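Local atomic coordinates of antifreeze protein (Marinomonas primoryensis, PDB entry 3P4G), a protein that binds ice as a hyperactive, calcium-dependent antifreeze protein, probably through ordered waters anchored on one face of its right-handed beta-helix. Residues Ser60-Val68 with Tyr87-Lys95; Gly132-Ile143 with Ala151-Leu162. One frame throughout, in Å; residues are numbered along the deposited sequence. Where two conformers were deposited one is given.

Coming from the N terminus, the chain runs along strand 58-61 into the turn of 60-68, makes one circuit through strand 77-78, and returns along strand 85-88 to lie against itself in 87-95. Interaction 1 closes that circuit, in which equivalent residues are 27 positions apart. Two coils further on, 132-143 passes from strand 134-135 through a calcium-binding turn into strand 142-145, and interaction 2 joins it to the equivalent part of the next coil, 19 residues on. The two loops follow in series, neither nesting nor crossing; the centres of interactions 1 and 2 are about 20 Å apart. Interaction 1 ties calcium-free turns after one row of strands, interaction 2 the calcium turns between both rows.

Interaction 1: Ser60-Val68 with Tyr87-Lys95; sequences SIDGNVEDV and YVAGDVLGK
N64 reaches across to the next coil with its amide oxygen: OD1 takes the backbone N-H of D91 at 2.8 Å in an almost straight bond (178° at the hydrogen), the donor tilted a little from the carbonyl plane. With CG anti to the carbonyl carbon (chi1 -58°), OD1 also comes within 3.5 Å of G90 CA, where a side chain on the glycine would collide with it. Next along, D91 O accepts from V65 N at 2.9 Å, and V65 O takes L93 N at 2.7 Å. At the strand end, I61 N gives to Y87 O and I61 O receives A89 N at 2.8 Å, a parallel pairing. Inside, V65 CG2 meets V88 CG2 at 3.9 Å, the two side chains about at right angles, while I61 lies alongside V88. Further out, N45 OD1 holds N64 N and D91 OD1 takes D110 N, repeating the same bond over successive coils. With an alanine here in place of N64, the D91 N-H would probably be left without its acceptor and the two turns less firmly joined. Where the backbone pairing is interrupted at the turn, then, a side-chain carbonyl stands in for a backbone one and keeps the beta-helix turns stacked.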
ATOM      1  N   SER A  60      11.515  22.333  11.115  1.00 11.03           N
ATOM      2  CA  SER A  60      11.447  21.396  12.231  0.50 12.88           C
ATOM      3  C   SER A  60      10.508  21.991  13.251  1.00 12.50           C
ATOM      4  O   SER A  60      10.691  23.125  13.694  1.00 14.14           O
ATOM      5  CB  SER A  60      12.826  21.173  12.856  0.50 13.43           C
ATOM      6  OG  SER A  60      13.769  20.777  11.880  0.50 13.94           O
ATOM      7  N   ILE A  61       9.498  21.222  13.596  1.00 11.63           N
ATOM      8  CA  ILE A  61       8.374  21.655  14.457  1.00 11.28           C
ATOM      9  C   ILE A  61       8.254  20.619  15.570  1.00 12.90           C
ATOM     10  O   ILE A  61       8.085  19.421  15.302  1.00 12.84           O
ATOM     11  CB  ILE A  61       7.027  21.721  13.592  1.00 11.97           C
ATOM     12  CG1 ILE A  61       7.113  22.799  12.492  1.00 10.36           C
ATOM     13  CG2 ILE A  61       5.751  21.932  14.453  1.00  9.65           C
ATOM     14  CD1 ILE A  61       6.311  22.501  11.232  1.00 11.13           C
ATOM     15  N   ASP A  62       8.369  21.044  16.829  1.00 12.25           N
ATOM     16  CA  ASP A  62       8.284  20.086  17.925  1.00 13.83           C
ATOM     17  C   ASP A  62       6.822  19.837  18.320  1.00 12.98           C
ATOM     18  O   ASP A  62       6.512  18.837  18.980  1.00 13.70           O
ATOM     19  CB  ASP A  62       9.025  20.625  19.132  1.00 13.18           C
ATOM     20  CG  ASP A  62      10.499  20.742  18.894  1.00 18.14           C
ATOM     21  OD1 ASP A  62      11.041  19.950  18.082  1.00 21.32           O
ATOM     22  OD2 ASP A  62      11.102  21.590  19.566  1.00 21.77           O
ATOM     23  N   GLY A  63       5.951  20.778  17.971  1.00 14.03           N
ATOM     24  CA  GLY A  63       4.511  20.665  18.257  1.00 14.89           C
ATOM     25  C   GLY A  63       3.710  20.130  17.085  1.00 14.06           C
ATOM     26  O   GLY A  63       4.201  19.277  16.315  1.00 14.34           O
ATOM     27  N   ASN A  64       2.506  20.678  16.912  1.00 14.29           N
ATOM     28  CA  ASN A  64       1.560  20.213  15.886  1.00 13.51           C
ATOM     29  C   ASN A  64       1.479  21.202  14.739  1.00 12.61           C
ATOM     30  O   ASN A  64       1.649  22.414  14.946  1.00 14.10           O
ATOM     31  CB  ASN A  64       0.144  20.098  16.490  1.00 13.73           C
ATOM     32  CG  ASN A  64       0.104  19.177  17.670  1.00 15.61           C
ATOM     33  OD1 ASN A  64       0.667  18.083  17.623  1.00 14.33           O
ATOM     34  ND2 ASN A  64      -0.602  19.597  18.745  1.00 15.08           N
ATOM     35  N   VAL A  65       1.211  20.704  13.540  1.00 11.66           N
ATOM     36  CA  VAL A  65       0.733  21.570  12.470  1.00 11.77           C
ATOM     37  C   VAL A  65      -0.781  21.617  12.639  1.00 13.07           C
ATOM     38  O   VAL A  65      -1.498  20.601  12.430  1.00 12.08           O
ATOM     39  CB  VAL A  65       1.118  21.030  11.069  1.00 11.59           C
ATOM     40  CG1 VAL A  65       0.527  21.928   9.948  1.00 12.09           C
ATOM     41  CG2 VAL A  65       2.626  20.882  10.996  1.00 12.39           C
ATOM     42  N   GLU A  66      -1.268  22.791  13.006  1.00 13.61           N
ATOM     43  CA  GLU A  66      -2.674  22.922  13.371  1.00 14.39           C
ATOM     44  C   GLU A  66      -3.615  23.057  12.152  1.00 14.98           C
ATOM     45  O   GLU A  66      -3.181  23.353  11.032  1.00 13.49           O
ATOM     46  CB  GLU A  66      -2.852  24.069  14.346  1.00 15.92           C
ATOM     47  CG  GLU A  66      -2.223  23.783  15.722  1.00 16.05           C
ATOM     48  CD  GLU A  66      -2.413  24.923  16.698  1.00 20.83           C
ATOM     49  OE1 GLU A  66      -2.968  25.990  16.330  1.00 21.09           O
ATOM     50  OE2 GLU A  66      -2.019  24.741  17.859  1.00 21.00           O
ATOM     51  N   ASP A  67      -4.909  22.813  12.399  1.00 15.63           N
ATOM     52  CA  ASP A  67      -5.978  22.997  11.421  1.00 16.28           C
ATOM     53  C   ASP A  67      -6.255  24.494  11.182  1.00 17.33           C
ATOM     54  O   ASP A  67      -7.313  25.016  11.557  1.00 17.56           O
ATOM     55  CB  ASP A  67      -7.244  22.308  11.949  1.00 17.84           C
ATOM     56  CG  ASP A  67      -8.336  22.138  10.890  1.00 21.30           C
ATOM     57  OD1 ASP A  67      -8.148  22.509   9.713  1.00 20.37           O
ATOM     58  OD2 ASP A  67      -9.412  21.626  11.271  1.00 25.02           O
ATOM     59  N   VAL A  68      -5.283  25.177  10.572  1.00 16.39           N
ATOM     60  CA  VAL A  68      -5.391  26.597  10.228  1.00 16.84           C
ATOM     61  C   VAL A  68      -6.450  26.812   9.142  1.00 18.33           C
ATOM     62  O   VAL A  68      -6.446  26.113   8.151  1.00 17.28           O
ATOM     63  CB  VAL A  68      -4.004  27.118   9.749  1.00 17.07           C
ATOM     64  CG1 VAL A  68      -4.058  28.604   9.389  1.00 17.68           C
ATOM     65  CG2 VAL A  68      -2.975  26.859  10.867  1.00 16.47           C
ATOM     66  N   TYR A  87      10.489  18.071   9.505  1.00 10.10           N
ATOM     67  CA  TYR A  87      10.339  17.219  10.667  1.00 11.21           C
ATOM     68  C   TYR A  87       9.184  17.808  11.479  1.00 11.16           C
ATOM     69  O   TYR A  87       9.152  19.005  11.709  1.00 11.15           O
ATOM     70  CB  TYR A  87      11.614  17.246  11.493  1.00 12.31           C
ATOM     71  CG  TYR A  87      11.455  16.532  12.833  1.00 13.83           C
ATOM     72  CD1 TYR A  87      11.498  15.143  12.908  1.00 16.04           C
ATOM     73  CD2 TYR A  87      11.268  17.260  14.004  1.00 17.63           C
ATOM     74  CE1 TYR A  87      11.340  14.496  14.141  1.00 20.55           C
ATOM     75  CE2 TYR A  87      11.129  16.624  15.238  1.00 19.23           C
ATOM     76  CZ  TYR A  87      11.179  15.257  15.295  1.00 20.99           C
ATOM     77  OH  TYR A  87      11.014  14.609  16.505  1.00 24.30           O
ATOM     78  N   VAL A  88       8.212  16.983  11.825  1.00 10.99           N
ATOM     79  CA  VAL A  88       7.148  17.352  12.788  1.00 10.37           C
ATOM     80  C   VAL A  88       7.092  16.296  13.931  1.00 10.76           C
ATOM     81  O   VAL A  88       6.853  15.111  13.643  1.00 10.50           O
ATOM     82  CB  VAL A  88       5.771  17.417  12.087  1.00 10.43           C
ATOM     83  CG1 VAL A  88       4.701  17.699  13.143  1.00 11.28           C
ATOM     84  CG2 VAL A  88       5.747  18.477  10.987  1.00 12.08           C
ATOM     85  N   ALA A  89       7.296  16.694  15.197  1.00 10.77           N
ATOM     86  CA  ALA A  89       7.261  15.734  16.307  1.00 11.28           C
ATOM     87  C   ALA A  89       5.841  15.397  16.766  1.00 11.91           C
ATOM     88  O   ALA A  89       5.624  14.347  17.350  1.00 13.30           O
ATOM     89  CB  ALA A  89       8.061  16.287  17.497  1.00 12.40           C
ATOM     90  N   GLY A  90       4.900  16.325  16.533  1.00 11.57           N
ATOM     91  CA  GLY A  90       3.506  16.158  16.926  1.00 11.79           C
ATOM     92  C   GLY A  90       2.650  15.619  15.809  1.00 11.77           C
ATOM     93  O   GLY A  90       3.123  14.837  14.965  1.00 11.55           O
ATOM     94  N   ASP A  91       1.394  16.091  15.788  1.00 11.80           N
ATOM     95  CA  ASP A  91       0.398  15.630  14.823  1.00 11.00           C
ATOM     96  C   ASP A  91       0.275  16.673  13.717  1.00 11.08           C
ATOM     97  O   ASP A  91       0.647  17.832  13.887  1.00 11.71           O
ATOM     98  CB  ASP A  91      -0.976  15.472  15.504  1.00 11.31           C
ATOM     99  CG  ASP A  91      -0.971  14.399  16.591  1.00 13.15           C
ATOM    100  OD1 ASP A  91      -0.195  13.431  16.491  1.00 12.51           O
ATOM    101  OD2 ASP A  91      -1.782  14.495  17.545  1.00 17.03           O
ATOM    102  N   VAL A  92      -0.295  16.239  12.612  1.00 10.63           N
ATOM    103  CA  VAL A  92      -0.525  17.112  11.469  1.00 10.14           C
ATOM    104  C   VAL A  92      -2.018  17.151  11.254  1.00 11.51           C
ATOM    105  O   VAL A  92      -2.640  16.110  10.920  1.00 12.05           O
ATOM    106  CB  VAL A  92       0.195  16.616  10.209  1.00 10.07           C
ATOM    107  CG1 VAL A  92      -0.242  17.447   8.995  1.00 11.40           C
ATOM    108  CG2 VAL A  92       1.693  16.727  10.385  1.00 10.13           C
ATOM    109  N   LEU A  93      -2.579  18.347  11.471  1.00 11.82           N
ATOM    110  CA  LEU A  93      -4.035  18.582  11.344  1.00 12.96           C
ATOM    111  C   LEU A  93      -4.376  19.628  10.271  1.00 12.92           C
ATOM    112  O   LEU A  93      -5.556  19.956  10.069  1.00 13.61           O
ATOM    113  CB  LEU A  93      -4.652  19.025  12.665  1.00 13.68           C
ATOM    114  CG  LEU A  93      -4.395  18.088  13.845  1.00 13.59           C
ATOM    115  CD1 LEU A  93      -3.145  18.483  14.604  1.00 17.42           C
ATOM    116  CD2 LEU A  93      -5.644  18.230  14.791  1.00 16.87           C
ATOM    117  N   GLY A  94      -3.338  20.158   9.622  1.00 12.55           N
ATOM    118  CA  GLY A  94      -3.481  21.081   8.484  1.00 12.14           C
ATOM    119  C   GLY A  94      -2.625  20.559   7.329  1.00 11.59           C
ATOM    120  O   GLY A  94      -1.582  19.892   7.550  1.00 12.21           O
ATOM    121  N   LYS A  95      -3.074  20.834   6.097  1.00 11.17           N
ATOM    122  CA  LYS A  95      -2.489  20.210   4.918  1.00  8.83           C
ATOM    123  C   LYS A  95      -1.001  20.533   4.730  1.00  9.77           C
ATOM    124  O   LYS A  95      -0.596  21.669   4.876  1.00 11.26           O
ATOM    125  CB  LYS A  95      -3.254  20.631   3.651  1.00  9.66           C
ATOM    126  CG  LYS A  95      -2.604  20.095   2.343  1.00  7.75           C
ATOM    127  CD  LYS A  95      -3.481  20.437   1.107  1.00  9.68           C
ATOM    128  CE  LYS A  95      -2.780  19.896  -0.129  1.00 13.28           C
ATOM    129  NZ  LYS A  95      -3.635  20.108  -1.325  1.00 16.12           N
TER

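Interaction 2: Gly132-Ile143 with Ala151-Leu162; sequences GDLDAGTDNDNI and AALNAGTGNDNL. With CA (calcium ion), chain J; CA (calcium ion), chain I; CA (calcium ion), chain K; MG (magnesium ion), chain R.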
ATOM      1  N   GLY A 132      -5.891  11.389   6.875  1.00 12.66           N
ATOM      2  CA  GLY A 132      -6.145  12.367   5.791  1.00 12.56           C
ATOM      3  C   GLY A 132      -5.647  11.702   4.519  1.00 11.69           C
ATOM      4  O   GLY A 132      -4.933  10.687   4.592  1.00 12.89           O
ATOM      5  N   ASP A 133      -6.010  12.229   3.361  1.00 10.50           N
ATOM      6  CA  ASP A 133      -5.628  11.620   2.099  1.00 10.13           C
ATOM      7  C   ASP A 133      -4.221  11.984   1.751  1.00 10.70           C
ATOM      8  O   ASP A 133      -3.878  13.154   1.726  1.00 11.39           O
ATOM      9  CB  ASP A 133      -6.513  12.121   0.939  1.00 10.97           C
ATOM     10  CG  ASP A 133      -7.947  11.650   1.051  1.00 14.23           C
ATOM     11  OD1 ASP A 133      -8.278  10.700   1.817  1.00 13.95           O
ATOM     12  OD2 ASP A 133      -8.778  12.231   0.346  1.00 16.35           O
ATOM     13  N   LEU A 134      -3.414  10.973   1.486  1.00  8.89           N
ATOM     14  CA  LEU A 134      -2.045  11.204   1.049  1.00  8.21           C
ATOM     15  C   LEU A 134      -1.858  10.973  -0.436  1.00  7.73           C
ATOM     16  O   LEU A 134      -2.359   9.953  -1.021  1.00  7.94           O
ATOM     17  CB  LEU A 134      -1.110  10.259   1.832  1.00  7.39           C
ATOM     18  CG  LEU A 134       0.401  10.544   1.629  1.00  9.23           C
ATOM     19  CD1 LEU A 134       1.122  10.132   2.889  1.00 14.92           C
ATOM     20  CD2 LEU A 134       0.991   9.736   0.561  1.00 11.10           C
ATOM     21  N   ASP A 135      -1.119  11.894  -1.082  1.00  8.37           N
ATOM     22  CA  ASP A 135      -0.743  11.682  -2.478  1.00  7.56           C
ATOM     23  C   ASP A 135       0.760  11.832  -2.610  1.00  8.85           C
ATOM     24  O   ASP A 135       1.296  12.906  -2.325  1.00  9.40           O
ATOM     25  CB  ASP A 135      -1.449  12.688  -3.407  1.00  9.59           C
ATOM     26  CG  ASP A 135      -1.401  12.246  -4.860  1.00 15.13           C
ATOM     27  OD1 ASP A 135      -2.461  12.167  -5.567  1.00 21.08           O
ATOM     28  OD2 ASP A 135      -0.340  11.847  -5.290  1.00 11.99           O
ATOM     29  N   ALA A 136       1.460  10.753  -2.987  1.00  8.28           N
ATOM     30  CA  ALA A 136       2.934  10.842  -3.094  1.00  7.02           C
ATOM     31  C   ALA A 136       3.327  11.470  -4.422  1.00  6.66           C
ATOM     32  O   ALA A 136       4.498  11.854  -4.639  1.00  7.68           O
ATOM     33  CB  ALA A 136       3.574   9.451  -2.944  1.00  7.29           C
ATOM     34  N   GLY A 137       2.357  11.582  -5.345  1.00  7.59           N
ATOM     35  CA  GLY A 137       2.579  12.255  -6.620  1.00  8.04           C
ATOM     36  C   GLY A 137       3.470  11.506  -7.611  1.00  8.81           C
ATOM     37  O   GLY A 137       3.788  10.285  -7.441  1.00  7.20           O
ATOM     38  N   THR A 138       3.902  12.226  -8.633  1.00  8.69           N
ATOM     39  CA  THR A 138       4.780  11.652  -9.670  1.00  7.67           C
ATOM     40  C   THR A 138       6.131  11.235  -9.070  1.00  7.26           C
ATOM     41  O   THR A 138       6.411  11.539  -7.888  1.00  6.88           O
ATOM     42  CB  THR A 138       4.986  12.608 -10.859  1.00  8.40           C
ATOM     43  OG1 THR A 138       5.758  13.750 -10.446  1.00  8.27           O
ATOM     44  CG2 THR A 138       3.616  13.097 -11.432  1.00  6.87           C
ATOM     45  N   ASP A 139       6.925  10.539  -9.895  1.00  6.17           N
ATOM     46  CA  ASP A 139       8.263  10.025  -9.519  0.50  6.89           C
ATOM     47  C   ASP A 139       8.205   8.927  -8.424  1.00  6.25           C
ATOM     48  O   ASP A 139       7.121   8.466  -8.005  1.00  5.64           O
ATOM     49  CB  ASP A 139       9.221  11.174  -9.114  0.50  6.15           C
ATOM     50  CG  ASP A 139      10.174  11.591 -10.230  0.50  6.77           C
ATOM     51  OD1 ASP A 139      10.065  11.049 -11.377  0.50  6.05           O
ATOM     52  OD2 ASP A 139      11.048  12.488  -9.958  0.50  6.17           O
ATOM     53  N   ASN A 140       9.372   8.539  -7.941  1.00  6.87           N
ATOM     54  CA  ASN A 140       9.507   7.251  -7.239  1.00  7.17           C
ATOM     55  C   ASN A 140       9.618   7.489  -5.750  1.00  7.28           C
ATOM     56  O   ASN A 140      10.656   7.915  -5.255  1.00  6.22           O
ATOM     57  CB  ASN A 140      10.729   6.569  -7.806  1.00  5.87           C
ATOM     58  CG  ASN A 140      10.710   6.588  -9.363  1.00 10.85           C
ATOM     59  OD1 ASN A 140      10.106   5.726  -9.977  1.00 10.29           O
ATOM     60  ND2 ASN A 140      11.279   7.625  -9.960  1.00  9.54           N
ATOM     61  N   ASP A 141       8.488   7.298  -5.085  1.00  6.35           N
ATOM     62  CA  ASP A 141       8.329   7.718  -3.692  1.00  5.34           C
ATOM     63  C   ASP A 141       8.402   6.574  -2.697  1.00  7.20           C
ATOM     64  O   ASP A 141       7.951   5.441  -2.969  1.00  6.89           O
ATOM     65  CB  ASP A 141       7.003   8.426  -3.534  1.00  6.47           C
ATOM     66  CG  ASP A 141       6.841   9.570  -4.558  1.00  5.69           C
ATOM     67  OD1 ASP A 141       7.548  10.618  -4.462  1.00  6.10           O
ATOM     68  OD2 ASP A 141       5.928   9.475  -5.398  1.00  7.40           O
ATOM     69  N   ASN A 142       8.942   6.904  -1.536  1.00  7.63           N
ATOM     70  CA  ASN A 142       8.958   5.995  -0.392  1.00  9.05           C
ATOM     71  C   ASN A 142       7.975   6.518   0.637  1.00  8.50           C
ATOM     72  O   ASN A 142       8.067   7.707   1.015  1.00  8.11           O
ATOM     73  CB  ASN A 142      10.322   5.934   0.221  1.00  8.64           C
ATOM     74  CG  ASN A 142      10.514   4.656   1.034  1.00 17.16           C
ATOM     75  OD1 ASN A 142      10.790   3.596   0.473  1.00 12.46           O
ATOM     76  ND2 ASN A 142      10.271   4.743   2.369  1.00 18.45           N
ATOM     77  N   ILE A 143       6.976   5.677   0.992  1.00  7.19           N
ATOM     78  CA  ILE A 143       5.962   6.040   2.021  1.00  7.47           C
ATOM     79  C   ILE A 143       6.004   4.997   3.168  1.00  9.02           C
ATOM     80  O   ILE A 143       5.904   3.770   2.926  1.00  8.79           O
ATOM     81  CB  ILE A 143       4.530   6.137   1.453  1.00  7.25           C
ATOM     82  CG1 ILE A 143       4.471   7.124   0.252  1.00  8.85           C
ATOM     83  CG2 ILE A 143       3.538   6.565   2.520  1.00  7.40           C
ATOM     84  CD1 ILE A 143       4.480   6.401  -1.067  1.00 14.27           C
ATOM     85  N   ALA A 151      -7.565   6.421   5.210  1.00 15.99           N
ATOM     86  CA  ALA A 151      -8.104   7.258   4.172  1.00 15.56           C
ATOM     87  C   ALA A 151      -7.539   6.865   2.782  1.00 15.57           C
ATOM     88  O   ALA A 151      -7.061   5.720   2.609  1.00 13.72           O
ATOM     89  CB  ALA A 151      -7.793   8.745   4.542  1.00 17.53           C
ATOM     90  N   ALA A 152      -7.609   7.752   1.784  1.00 13.88           N
ATOM     91  CA  ALA A 152      -6.990   7.452   0.483  1.00 12.45           C
ATOM     92  C   ALA A 152      -5.476   7.541   0.547  1.00 12.56           C
ATOM     93  O   ALA A 152      -4.930   8.415   1.204  1.00 13.21           O
ATOM     94  CB  ALA A 152      -7.492   8.401  -0.651  1.00 13.07           C
ATOM     95  N   LEU A 153      -4.786   6.647  -0.132  1.00  9.72           N
ATOM     96  CA  LEU A 153      -3.343   6.798  -0.239  1.00  8.48           C
ATOM     97  C   LEU A 153      -3.020   6.510  -1.720  1.00  8.94           C
ATOM     98  O   LEU A 153      -3.182   5.388  -2.223  1.00 11.13           O
ATOM     99  CB  LEU A 153      -2.598   5.856   0.713  1.00  8.00           C
ATOM    100  CG  LEU A 153      -1.093   6.149   0.862  1.00  7.50           C
ATOM    101  CD1 LEU A 153      -0.561   5.459   2.151  1.00  8.24           C
ATOM    102  CD2 LEU A 153      -0.221   5.713  -0.335  1.00  9.74           C
ATOM    103  N   ASN A 154      -2.581   7.545  -2.422  1.00  7.94           N
ATOM    104  CA  ASN A 154      -2.260   7.449  -3.824  0.50  7.62           C
ATOM    105  C   ASN A 154      -0.756   7.611  -4.012  1.00  7.60           C
ATOM    106  O   ASN A 154      -0.228   8.698  -3.758  1.00  8.32           O
ATOM    107  CB  ASN A 154      -3.049   8.536  -4.557  0.50  8.72           C
ATOM    108  CG  ASN A 154      -4.537   8.247  -4.550  0.50 12.17           C
ATOM    109  OD1 ASN A 154      -4.949   7.120  -4.790  0.50 12.90           O
ATOM    110  ND2 ASN A 154      -5.343   9.251  -4.232  0.50 15.14           N
ATOM    111  N   ALA A 155      -0.066   6.534  -4.416  1.00  7.59           N
ATOM    112  CA  ALA A 155       1.391   6.574  -4.570  1.00  6.76           C
ATOM    113  C   ALA A 155       1.839   7.226  -5.908  1.00  7.68           C
ATOM    114  O   ALA A 155       3.019   7.692  -6.055  1.00  7.69           O
ATOM    115  CB  ALA A 155       1.954   5.164  -4.400  1.00  6.71           C
ATOM    116  N   GLY A 156       0.896   7.266  -6.848  1.00  8.04           N
ATOM    117  CA  GLY A 156       1.030   7.938  -8.176  1.00  8.03           C
ATOM    118  C   GLY A 156       1.837   7.165  -9.190  1.00  7.26           C
ATOM    119  O   GLY A 156       2.199   5.974  -9.018  1.00  7.05           O
ATOM    120  N   THR A 157       2.203   7.864 -10.242  1.00  7.82           N
ATOM    121  CA  THR A 157       3.174   7.336 -11.141  1.00  7.65           C
ATOM    122  C   THR A 157       4.477   7.163 -10.383  1.00  7.77           C
ATOM    123  O   THR A 157       4.667   7.667  -9.247  1.00  7.49           O
ATOM    124  CB  THR A 157       3.387   8.279 -12.354  1.00  8.61           C
ATOM    125  OG1 THR A 157       4.100   9.449 -11.912  1.00  8.86           O
ATOM    126  CG2 THR A 157       2.024   8.644 -13.041  1.00  8.41           C
ATOM    127  N   GLY A 158       5.365   6.391 -11.000  1.00  8.98           N
ATOM    128  CA  GLY A 158       6.644   6.041 -10.373  1.00  7.65           C
ATOM    129  C   GLY A 158       6.671   4.669  -9.697  1.00  7.20           C
ATOM    130  O   GLY A 158       5.645   4.109  -9.309  1.00  8.13           O
ATOM    131  N   ASN A 159       7.872   4.155  -9.553  1.00  7.78           N
ATOM    132  CA  ASN A 159       8.126   2.915  -8.808  1.00  5.78           C
ATOM    133  C   ASN A 159       8.131   3.231  -7.288  1.00  6.53           C
ATOM    134  O   ASN A 159       9.163   3.625  -6.737  1.00  6.84           O
ATOM    135  CB  ASN A 159       9.474   2.333  -9.218  1.00  6.40           C
ATOM    136  CG  ASN A 159       9.585   2.083 -10.699  1.00  8.94           C
ATOM    137  OD1 ASN A 159       8.710   1.485 -11.318  1.00  7.69           O
ATOM    138  ND2 ASN A 159      10.692   2.460 -11.254  1.00  6.71           N
ATOM    139  N   ASP A 160       6.958   3.108  -6.657  1.00  4.20           N
ATOM    140  CA  ASP A 160       6.771   3.550  -5.261  1.00  4.54           C
ATOM    141  C   ASP A 160       6.870   2.387  -4.292  1.00  5.26           C
ATOM    142  O   ASP A 160       6.500   1.239  -4.602  1.00  5.59           O
ATOM    143  CB  ASP A 160       5.386   4.219  -5.106  1.00  6.20           C
ATOM    144  CG  ASP A 160       5.176   5.378  -6.140  1.00  9.58           C
ATOM    145  OD1 ASP A 160       5.920   6.398  -6.111  1.00  7.33           O
ATOM    146  OD2 ASP A 160       4.270   5.290  -6.993  1.00  7.60           O
ATOM    147  N   ASN A 161       7.294   2.713  -3.081  1.00  5.33           N
ATOM    148  CA  ASN A 161       7.420   1.720  -2.027  1.00  6.18           C
ATOM    149  C   ASN A 161       6.581   2.204  -0.848  1.00  7.75           C
ATOM    150  O   ASN A 161       6.761   3.348  -0.382  1.00  7.91           O
ATOM    151  CB  ASN A 161       8.859   1.574  -1.595  1.00  7.84           C
ATOM    152  CG  ASN A 161       9.008   0.472  -0.547  1.00  9.60           C
ATOM    153  OD1 ASN A 161       8.667  -0.661  -0.816  1.00 19.43           O
ATOM    154  ND2 ASN A 161       9.457   0.810   0.670  1.00 13.74           N
ATOM    155  N   LEU A 162       5.622   1.367  -0.444  1.00  5.95           N
ATOM    156  CA  LEU A 162       4.704   1.680   0.661  1.00  5.32           C
ATOM    157  C   LEU A 162       4.861   0.605   1.742  1.00  6.38           C
ATOM    158  O   LEU A 162       4.651  -0.583   1.460  1.00  5.78           O
ATOM    159  CB  LEU A 162       3.265   1.735   0.152  1.00  6.57           C
ATOM    160  CG  LEU A 162       2.191   1.883   1.253  1.00  6.94           C
ATOM    161  CD1 LEU A 162       2.447   3.141   2.117  1.00  7.89           C
ATOM    162  CD2 LEU A 162       0.830   1.941   0.569  1.00 10.11           C
TER
HETATM  163 CA    CA J 406       4.959   8.243  -7.099  1.00  4.27          CA
HETATM  164 CA    CA I 405       6.592  12.339  -5.623  1.00  4.17          CA
HETATM  165 CA    CA K 407       3.360   3.933  -8.701  1.00  4.35          CA
HETATM  166 MG    MG R 324      11.832  13.868 -11.230  1.00 13.93          MG
HETATM  167  O   HOH W   1      12.255  12.087 -12.313  1.00 14.14           O
HETATM  168  O   HOH W   2      13.612  13.667 -10.274  1.00 18.96           O
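G137 and D139 on one coil, and A155 and T157 on the next, turn their carbonyl oxygens onto a single calcium ion, whose shell D141 OD2 and D160 OD1 complete; all six oxygens lie 2.2 to 2.4 Å from the metal. Each carboxylate bridges two ions. D141 OD1 binds the preceding calcium together with A136 O and T138 O, and G118, G120 and D122 fill that site from the coil before; D160 OD2 joins G156 O and G158 O on the following calcium, completed by M174, T176 and D179.

Among the hydrogen bonds, D160 OD1 is gripped twice, by the calcium and by D141 N, which meets its anti lone pair at 2.9 Å. N140 OD1 receives N159 N at 2.8 Å. Beyond it, N161 ND2 reaches N142 OD1 at 3.1 Å from above the carbonyl plane, the two amides lying side by side with their planes 35° apart. Along the other strand pair, D133 OD1 takes A152 N from above its carboxylate plane, and L134 O accepts N154 N at 2.8 Å. D135 OD2 closes an Asx turn onto G137 N.

The apolar contacts face the interior: I143 CG2 touches L162 CD1 at 3.6 Å, and L134 lies beside L153. Outside, T138 and T157 run side by side, pointing the same way.

Glycine is called for at G158 by its backbone angles alone, which would jam a CB against the preceding carbonyl oxygen; a CB would also run into D139 O. The repeated G-T-x-N-D turn recalls calcium-binding RTX beta-rolls. Calcium probably offsets the carboxylates' charge and draws in the partly negative carbonyl oxygens, groups likely to repel one another without it, consistent with a fold, and so an array of outward threonines and asparagines, that depends on the metal.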